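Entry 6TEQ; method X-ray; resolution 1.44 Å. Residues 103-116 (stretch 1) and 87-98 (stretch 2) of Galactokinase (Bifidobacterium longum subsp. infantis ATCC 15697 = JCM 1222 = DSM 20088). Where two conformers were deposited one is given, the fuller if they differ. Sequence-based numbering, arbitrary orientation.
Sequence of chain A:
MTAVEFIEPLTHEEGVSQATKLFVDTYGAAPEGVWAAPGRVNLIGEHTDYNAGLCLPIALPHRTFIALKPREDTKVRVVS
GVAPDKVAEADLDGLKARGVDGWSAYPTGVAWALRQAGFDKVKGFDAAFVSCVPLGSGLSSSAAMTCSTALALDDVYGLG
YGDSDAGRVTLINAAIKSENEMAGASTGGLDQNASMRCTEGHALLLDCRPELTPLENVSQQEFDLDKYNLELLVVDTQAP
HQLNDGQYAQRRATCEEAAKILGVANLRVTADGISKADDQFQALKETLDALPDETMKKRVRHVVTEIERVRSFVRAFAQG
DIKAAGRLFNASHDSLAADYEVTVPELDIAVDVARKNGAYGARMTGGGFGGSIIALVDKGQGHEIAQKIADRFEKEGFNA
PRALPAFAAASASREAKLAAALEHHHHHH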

ATOM      1  N   TRP A 103      -8.620  10.924  11.942  1.00 32.26           N
ATOM      2  CA  TRP A 103      -8.809  10.111  10.700  1.00 21.53           C
ATOM      3  C   TRP A 103      -9.456  10.938   9.550  1.00 17.86           C
ATOM      4  O   TRP A 103      -9.183  10.612   8.354  1.00 18.69           O
ATOM      5  CB  TRP A 103      -9.635   8.858  11.009  1.00 19.89           C
ATOM      6  CG  TRP A 103     -11.116   9.088  11.111  1.00 20.69           C
ATOM      7  CD1 TRP A 103     -11.826   9.359  12.244  1.00 19.75           C
ATOM      8  CD2 TRP A 103     -12.104   8.976  10.066  1.00 16.86           C
ATOM      9  NE1 TRP A 103     -13.162   9.435  11.968  1.00 23.14           N
ATOM     10  CE2 TRP A 103     -13.371   9.256  10.634  1.00 17.85           C
ATOM     11  CE3 TRP A 103     -12.047   8.757   8.705  1.00 18.78           C
ATOM     12  CZ2 TRP A 103     -14.558   9.189   9.916  1.00 15.87           C
ATOM     13  CZ3 TRP A 103     -13.216   8.716   7.980  1.00 17.61           C
ATOM     14  CH2 TRP A 103     -14.442   8.999   8.558  1.00 19.19           C
ATOM     15  N   SER A 104     -10.308  11.896   9.865  1.00 20.50           N
ATOM     16  CA  SER A 104     -11.022  12.719   8.860  1.00 19.73           C
ATOM     17  C   SER A 104     -10.044  13.562   8.056  1.00 17.57           C
ATOM     18  O   SER A 104     -10.393  14.048   7.002  1.00 17.71           O
ATOM     19  CB  SER A 104     -12.112  13.597   9.471  1.00 23.26           C
ATOM     20  OG  SER A 104     -11.587  14.557  10.368  1.00 22.85           O
ATOM     21  N   ALA A 105      -8.825  13.714   8.529  1.00 17.53           N
ATOM     22  CA  ALA A 105      -7.784  14.445   7.769  1.00 16.85           C
ATOM     23  C   ALA A 105      -7.572  13.733   6.424  1.00 16.51           C
ATOM     24  O   ALA A 105      -7.206  14.402   5.470  1.00 17.52           O
ATOM     25  CB  ALA A 105      -6.492  14.468   8.559  1.00 19.65           C
ATOM     26  N   TYR A 106      -7.677  12.411   6.380  1.00 14.47           N
ATOM     27  CA  TYR A 106      -7.381  11.663   5.130  1.00 13.29           C
ATOM     28  C   TYR A 106      -8.374  11.998   4.022  1.00 13.83           C
ATOM     29  O   TYR A 106      -7.973  12.531   2.965  1.00 14.96           O
ATOM     30  CB  TYR A 106      -7.325  10.160   5.435  1.00 15.28           C
ATOM     31  CG  TYR A 106      -6.093   9.741   6.219  1.00 14.43           C
ATOM     32  CD1 TYR A 106      -4.960   9.290   5.578  1.00 16.54           C
ATOM     33  CD2 TYR A 106      -6.076   9.760   7.596  1.00 18.62           C
ATOM     34  CE1 TYR A 106      -3.839   8.893   6.270  1.00 19.23           C
ATOM     35  CE2 TYR A 106      -4.961   9.325   8.312  1.00 18.93           C
ATOM     36  CZ  TYR A 106      -3.842   8.877   7.646  1.00 23.62           C
ATOM     37  OH  TYR A 106      -2.703   8.453   8.274  1.00 20.98           O
ATOM     38  N   PRO A 107      -9.718  11.810   4.194  1.00 14.10           N
ATOM     39  CA  PRO A 107     -10.619  12.226   3.129  1.00 15.05           C
ATOM     40  C   PRO A 107     -10.686  13.755   2.947  1.00 15.05           C
ATOM     41  O   PRO A 107     -10.715  14.238   1.813  1.00 14.57           O
ATOM     42  CB  PRO A 107     -11.981  11.593   3.529  1.00 16.85           C
ATOM     43  CG  PRO A 107     -11.907  11.461   5.066  1.00 17.96           C
ATOM     44  CD  PRO A 107     -10.434  11.127   5.284  1.00 14.58           C
ATOM     45  N   THR A 108     -10.708  14.536   4.057  1.00 15.85           N
ATOM     46  CA  THR A 108     -10.853  15.989   3.913  1.00 16.05           C
ATOM     47  C   THR A 108      -9.653  16.490   3.121  1.00 15.02           C
ATOM     48  O   THR A 108      -9.765  17.411   2.299  1.00 15.90           O
ATOM     49  CB  THR A 108     -10.901  16.652   5.283  1.00 16.98           C
ATOM     50  OG1 THR A 108     -11.937  16.005   6.019  1.00 18.42           O
ATOM     51  CG2 THR A 108     -11.163  18.121   5.178  1.00 17.82           C
ATOM     52  N   GLY A 109      -8.491  15.925   3.444  1.00 15.69           N
ATOM     53  CA  GLY A 109      -7.216  16.420   2.871  1.00 17.56           C
ATOM     54  C   GLY A 109      -7.159  16.176   1.369  1.00 14.90           C
ATOM     55  O   GLY A 109      -6.470  16.901   0.665  1.00 16.28           O
ATOM     56  N   VAL A 110      -7.916  15.227   0.869  1.00 16.29           N
ATOM     57  CA  VAL A 110      -7.998  14.979  -0.600  1.00 15.44           C
ATOM     58  C   VAL A 110      -8.708  16.136  -1.307  1.00 17.72           C
ATOM     59  O   VAL A 110      -8.129  16.688  -2.271  1.00 16.63           O
ATOM     60  CB  VAL A 110      -8.685  13.645  -0.920  1.00 13.77           C
ATOM     61  CG1 VAL A 110      -8.840  13.544  -2.427  1.00 14.50           C
ATOM     62  CG2 VAL A 110      -7.875  12.477  -0.308  1.00 14.22           C
ATOM     63  N   ALA A 111      -9.838  16.579  -0.784  1.00 15.23           N
ATOM     64  CA  ALA A 111     -10.532  17.764  -1.328  1.00 15.50           C
ATOM     65  C   ALA A 111      -9.603  18.992  -1.254  1.00 17.03           C
ATOM     66  O   ALA A 111      -9.484  19.738  -2.245  1.00 18.09           O
ATOM     67  CB  ALA A 111     -11.861  17.924  -0.685  1.00 15.14           C
ATOM     68  N   TRP A 112      -8.964  19.188  -0.105  1.00 13.99           N
ATOM     69  CA  TRP A 112      -7.974  20.276   0.101  1.00 16.38           C
ATOM     70  C   TRP A 112      -6.889  20.206  -0.968  1.00 16.53           C
ATOM     71  O   TRP A 112      -6.466  21.302  -1.564  1.00 20.56           O
ATOM     72  CB  TRP A 112      -7.437  20.164   1.507  1.00 18.47           C
ATOM     73  CG  TRP A 112      -6.274  21.039   1.799  1.00 18.87           C
ATOM     74  CD1 TRP A 112      -6.352  22.338   2.202  1.00 23.64           C
ATOM     75  CD2 TRP A 112      -4.881  20.680   1.799  1.00 18.12           C
ATOM     76  NE1 TRP A 112      -5.096  22.837   2.401  1.00 25.45           N
ATOM     77  CE2 TRP A 112      -4.185  21.840   2.193  1.00 23.06           C
ATOM     78  CE3 TRP A 112      -4.144  19.512   1.521  1.00 15.74           C
ATOM     79  CZ2 TRP A 112      -2.800  21.877   2.311  1.00 23.23           C
ATOM     80  CZ3 TRP A 112      -2.782  19.535   1.702  1.00 18.98           C
ATOM     81  CH2 TRP A 112      -2.117  20.717   2.028  1.00 23.90           C
ATOM     82  N   ALA A 113      -6.328  19.015  -1.167  1.00 15.46           N
ATOM     83  CA  ALA A 113      -5.224  18.859  -2.147  1.00 19.89           C
ATOM     84  C   ALA A 113      -5.720  19.176  -3.550  1.00 15.97           C
ATOM     85  O   ALA A 113      -5.022  19.853  -4.304  1.00 17.91           O
ATOM     86  CB  ALA A 113      -4.617  17.464  -2.084  1.00 16.34           C
ATOM     87  N   LEU A 114      -6.904  18.733  -3.929  1.00 19.93           N
ATOM     88  CA  LEU A 114      -7.454  19.078  -5.266  1.00 20.99           C
ATOM     89  C   LEU A 114      -7.631  20.606  -5.379  1.00 19.06           C
ATOM     90  O   LEU A 114      -7.273  21.161  -6.401  1.00 22.01           O
ATOM     91  CB  LEU A 114      -8.758  18.338  -5.478  1.00 16.16           C
ATOM     92  CG  LEU A 114      -8.604  16.794  -5.606  1.00 16.49           C
ATOM     93  CD1 LEU A 114      -9.955  16.072  -5.570  1.00 17.87           C
ATOM     94  CD2 LEU A 114      -7.885  16.441  -6.914  1.00 15.95           C
ATOM     95  N   ARG A 115      -8.149  21.256  -4.345  1.00 19.69           N
ATOM     96  CA  ARG A 115      -8.360  22.704  -4.399  1.00 20.58           C
ATOM     97  C   ARG A 115      -6.984  23.348  -4.527  1.00 20.38           C
ATOM     98  O   ARG A 115      -6.892  24.318  -5.329  1.00 24.23           O
ATOM     99  CB  ARG A 115      -9.138  23.144  -3.167  1.00 17.77           C
ATOM    100  CG  ARG A 115     -10.606  22.748  -3.266  1.00 19.12           C
ATOM    101  CD  ARG A 115     -11.254  22.670  -1.892  1.00 19.43           C
ATOM    102  NE  ARG A 115     -11.248  23.913  -1.161  1.00 22.13           N
ATOM    103  CZ  ARG A 115     -12.138  24.879  -1.331  1.00 19.54           C
ATOM    104  NH1 ARG A 115     -12.052  25.963  -0.598  1.00 26.33           N
ATOM    105  NH2 ARG A 115     -13.132  24.755  -2.198  1.00 21.58           N
ATOM    106  N   GLN A 116      -5.997  22.875  -3.738  1.00 21.93           N
ATOM    107  CA  GLN A 116      -4.622  23.435  -3.757  1.00 25.39           C
ATOM    108  C   GLN A 116      -4.029  23.294  -5.171  1.00 22.70           C
ATOM    109  O   GLN A 116      -3.248  24.183  -5.576  1.00 27.53           O
ATOM    110  CB  GLN A 116      -3.677  22.816  -2.718  1.00 29.45           C
ATOM    111  CG  GLN A 116      -4.014  23.118  -1.248  1.00 26.03           C
ATOM    112  CD  GLN A 116      -3.702  24.536  -0.849  1.00 37.21           C
ATOM    113  OE1 GLN A 116      -4.528  25.434  -0.983  1.00 41.21           O
ATOM    114  NE2 GLN A 116      -2.508  24.728  -0.331  1.00 39.70           N
TER
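Stretch 2 (87-98) VAEADLDGLKAR

Stretch 1 is mostly helix, running from about residue 105 to Gln116. Stretch 2 enters as the end of a strand, Val87 to Asp91. It then makes a type II beta turn from Leu92 to Leu95 and leaves as an extended segment to Ala97. The strand advances in the same sense as the helix: the nearest CA pairs are Ser104 with Ala88 at 6.3 Å, Thr108 with Ala90 at 7.5 Å and Trp112 with Leu92 at 6.3 Å. Two residues of strand thus keep pace with one turn of helix, and the two stretches together bury 536 Å².

The strand alternates. Ala88 and Ala90 point their CB atoms toward the helix, while Val87, Glu89 and Asp91 point away. The two alanines are small bumps. Ala88 CB lies 3.5 Å from Ser104 CB. Ala90 CB is 4.1 Å from Thr108 CG2. This methyl is a bump from the helix side. It fits among three side chains of stretch 2, with Thr108 CG2 also 4.0 Å from Leu92 CD2 and 3.9 Å from Leu95 CD2. Thr108 OG1 donates a hydrogen bond to Ser104 O at 2.7 Å, and water 1 donates to this OG1 and, weakly, to Ala88 O.

Leu92 is the main bump. It is buried, with chi1 m and chi2 t, and it settles among Thr108, Ala111, Trp112 and Arg115. Leu92 CD1 meets Ala111 CB at 3.9 Å. Leu92 CD2 lies 3.8 Å from Thr108 O. Leu92 CD2 is also 4.2 Å from Trp112 CB. The small side chain of Ala111 leaves room for CD1. Arg115 lies along the next part of the leucine, with Leu92 CB over one face of the guanidinium, 3.6 Å from Arg115 NE.

In the turn, Leu95 N donates a hydrogen bond to Leu92 O at 3.0 Å. Asp93 N also donates a hydrogen bond to Asp91 OD1 at 3.0 Å. Gly94 takes a positive phi of 74°, which favours glycine. Waters fill the gap between turn and arginine: water 2 joins Leu92 O to Arg115 NE, water 3 joins Asp93 OD1 to Arg115 NH1, and water 4 accepts from Gly94 N and Arg115 NH1.

At the end of the turn the chain comes back to the helix. Leu95 points toward it, placing Leu95 CB 4.1 Å from Trp112 CD1. The Trp112 side chain, chi1 t, reaches out to meet this segment. Trp112 NE1 makes a weak hydrogen bond to Leu95 O at 3.1 Å, with the oxygen at the ring edge. Farther along the indole, Trp112 CZ2 lies 3.7 Å from Ala97 N and 4.1 Å from Ala97 CB. Lys96 and Arg98 point away.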

ATOM      1  N   VAL A  87     -19.540  11.544  13.713  1.00 23.05           N
ATOM      2  CA  VAL A  87     -19.378  12.340  12.472  1.00 21.24           C
ATOM      3  C   VAL A  87     -18.311  13.417  12.709  1.00 19.97           C
ATOM      4  O   VAL A  87     -18.401  14.245  13.650  1.00 24.82           O
ATOM      5  CB  VAL A  87     -20.688  12.973  12.005  1.00 26.85           C
ATOM      6  CG1 VAL A  87     -20.439  13.722  10.731  1.00 29.83           C
ATOM      7  CG2 VAL A  87     -21.802  11.954  11.839  1.00 32.32           C
ATOM      8  N   ALA A  88     -17.341  13.422  11.819  1.00 14.82           N
ATOM      9  CA  ALA A  88     -16.260  14.412  11.848  1.00 18.44           C
ATOM     10  C   ALA A  88     -16.625  15.524  10.879  1.00 19.07           C
ATOM     11  O   ALA A  88     -17.022  15.239   9.772  1.00 22.06           O
ATOM     12  CB  ALA A  88     -14.932  13.751  11.530  1.00 19.26           C
ATOM     13  N   GLU A  89     -16.346  16.774  11.237  0.50 19.66           N
ATOM     14  CA  GLU A  89     -16.862  17.936  10.467  0.50 22.07           C
ATOM     15  C   GLU A  89     -15.736  18.974  10.378  0.50 20.41           C
ATOM     16  O   GLU A  89     -15.253  19.384  11.453  0.50 21.55           O
ATOM     17  CB  GLU A  89     -18.193  18.343  11.132  0.50 25.13           C
ATOM     18  CG  GLU A  89     -18.506  19.828  11.115  0.50 27.77           C
ATOM     19  CD  GLU A  89     -19.073  20.363   9.827  0.50 23.82           C
ATOM     20  OE1 GLU A  89     -18.551  19.975   8.768  0.50 29.37           O
ATOM     21  OE2 GLU A  89     -19.991  21.202   9.890  0.50 29.32           O
ATOM     22  N   ALA A  90     -15.319  19.354   9.155  1.00 22.17           N
ATOM     23  CA  ALA A  90     -14.264  20.356   8.918  1.00 24.01           C
ATOM     24  C   ALA A  90     -14.809  21.272   7.835  1.00 20.08           C
ATOM     25  O   ALA A  90     -15.893  20.978   7.261  1.00 21.15           O
ATOM     26  CB  ALA A  90     -12.921  19.745   8.542  1.00 22.49           C
ATOM     27  N   ASP A  91     -14.070  22.310   7.547  1.00 26.42           N
ATOM     28  CA  ASP A  91     -14.454  23.265   6.493  1.00 22.18           C
ATOM     29  C   ASP A  91     -13.196  23.491   5.667  1.00 18.31           C
ATOM     30  O   ASP A  91     -12.117  23.796   6.252  1.00 20.13           O
ATOM     31  CB  ASP A  91     -15.050  24.544   7.100  1.00 23.16           C
ATOM     32  CG  ASP A  91     -15.843  25.347   6.100  1.00 26.51           C
ATOM     33  OD1 ASP A  91     -15.337  25.599   4.986  1.00 23.99           O
ATOM     34  OD2 ASP A  91     -16.956  25.725   6.446  1.00 47.57           O
ATOM     35  N   LEU A  92     -13.330  23.361   4.348  1.00 20.76           N
ATOM     36  CA  LEU A  92     -12.208  23.544   3.404  1.00 22.32           C
ATOM     37  C   LEU A  92     -11.798  25.008   3.249  1.00 22.12           C
ATOM     38  O   LEU A  92     -10.672  25.248   2.851  1.00 23.51           O
ATOM     39  CB  LEU A  92     -12.650  22.975   2.060  1.00 20.75           C
ATOM     40  CG  LEU A  92     -12.892  21.461   2.035  1.00 17.73           C
ATOM     41  CD1 LEU A  92     -13.640  21.050   0.778  1.00 16.25           C
ATOM     42  CD2 LEU A  92     -11.577  20.708   2.183  1.00 20.07           C
ATOM     43  N   ASP A  93     -12.711  25.950   3.520  1.00 24.16           N
ATOM     44  CA  ASP A  93     -12.495  27.392   3.272  1.00 27.02           C
ATOM     45  C   ASP A  93     -11.331  27.852   4.143  1.00 25.05           C
ATOM     46  O   ASP A  93     -11.508  27.879   5.346  1.00 27.83           O
ATOM     47  CB  ASP A  93     -13.816  28.128   3.459  1.00 28.48           C
ATOM     48  CG  ASP A  93     -13.741  29.569   3.035  1.00 38.76           C
ATOM     49  OD1 ASP A  93     -12.902  29.871   2.177  1.00 44.77           O
ATOM     50  OD2 ASP A  93     -14.498  30.368   3.590  1.00 53.41           O
ATOM     51  N   GLY A  94     -10.166  28.105   3.531  1.00 27.25           N
ATOM     52  CA  GLY A  94      -8.969  28.596   4.252  1.00 30.27           C
ATOM     53  C   GLY A  94      -8.310  27.507   5.089  1.00 28.56           C
ATOM     54  O   GLY A  94      -7.482  27.835   5.927  1.00 32.34           O
ATOM     55  N   LEU A  95      -8.674  26.250   4.875  1.00 24.98           N
ATOM     56  CA  LEU A  95      -8.063  25.107   5.567  1.00 23.90           C
ATOM     57  C   LEU A  95      -6.587  25.040   5.211  1.00 24.91           C
ATOM     58  O   LEU A  95      -6.201  25.248   3.999  1.00 25.01           O
ATOM     59  CB  LEU A  95      -8.790  23.825   5.162  1.00 21.34           C
ATOM     60  CG  LEU A  95      -8.351  22.555   5.887  1.00 26.19           C
ATOM     61  CD1 LEU A  95      -8.675  22.652   7.352  1.00 25.82           C
ATOM     62  CD2 LEU A  95      -8.992  21.335   5.284  1.00 25.33           C
ATOM     63  N   LYS A  96      -5.763  24.821   6.232  1.00 25.82           N
ATOM     64  CA  LYS A  96      -4.298  24.723   6.055  1.00 29.77           C
ATOM     65  C   LYS A  96      -3.863  23.278   6.350  1.00 23.77           C
ATOM     66  O   LYS A  96      -4.584  22.514   7.039  1.00 24.54           O
ATOM     67  CB  LYS A  96      -3.615  25.784   6.931  1.00 29.66           C
ATOM     68  CG  LYS A  96      -3.769  27.241   6.453  1.00 32.85           C
ATOM     69  CD  LYS A  96      -3.111  28.288   7.322  1.00 41.78           C
ATOM     70  NZ  LYS A  96      -2.968  27.946  10.506  1.00 45.88           N
ATOM     71  N   ALA A  97      -2.679  22.942   5.879  1.00 29.76           N
ATOM     72  CA  ALA A  97      -1.969  21.709   6.239  1.00 27.47           C
ATOM     73  C   ALA A  97      -2.103  21.465   7.751  1.00 27.41           C
ATOM     74  O   ALA A  97      -1.871  22.387   8.549  1.00 23.65           O
ATOM     75  CB  ALA A  97      -0.539  21.814   5.773  1.00 27.44           C
ATOM     76  N   ARG A  98      -2.479  20.247   8.138  1.00 23.71           N
ATOM     77  CA  ARG A  98      -2.574  19.792   9.549  1.00 26.33           C
ATOM     78  C   ARG A  98      -3.772  20.439  10.250  1.00 31.05           C
ATOM     79  O   ARG A  98      -3.878  20.314  11.496  1.00 31.61           O
ATOM     80  CB  ARG A  98      -1.268  20.064  10.294  1.00 29.23           C
ATOM     81  CG  ARG A  98       0.000  19.604   9.581  1.00 28.51           C
ATOM     82  CD  ARG A  98      -0.014  18.125   9.276  1.00 25.77           C
ATOM     83  NE  ARG A  98      -0.426  17.307  10.415  1.00 28.65           N
ATOM     84  CZ  ARG A  98       0.357  16.953  11.417  1.00 28.24           C
ATOM     85  NH1 ARG A  98       1.608  17.381  11.469  1.00 37.04           N
ATOM     86  NH2 ARG A  98      -0.125  16.206  12.392  1.00 37.28           N
TER
HETATM   87  O   HOH W   1     -14.226  16.237   7.933  1.00 25.92           O
HETATM   88  O   HOH W   2      -9.286  23.769   0.899  1.00 19.89           O
HETATM   89  O   HOH W   3     -13.285  28.537  -0.559  1.00 40.69           O
HETATM   90  O   HOH W   4      -9.672  27.512   0.730  1.00 39.48           O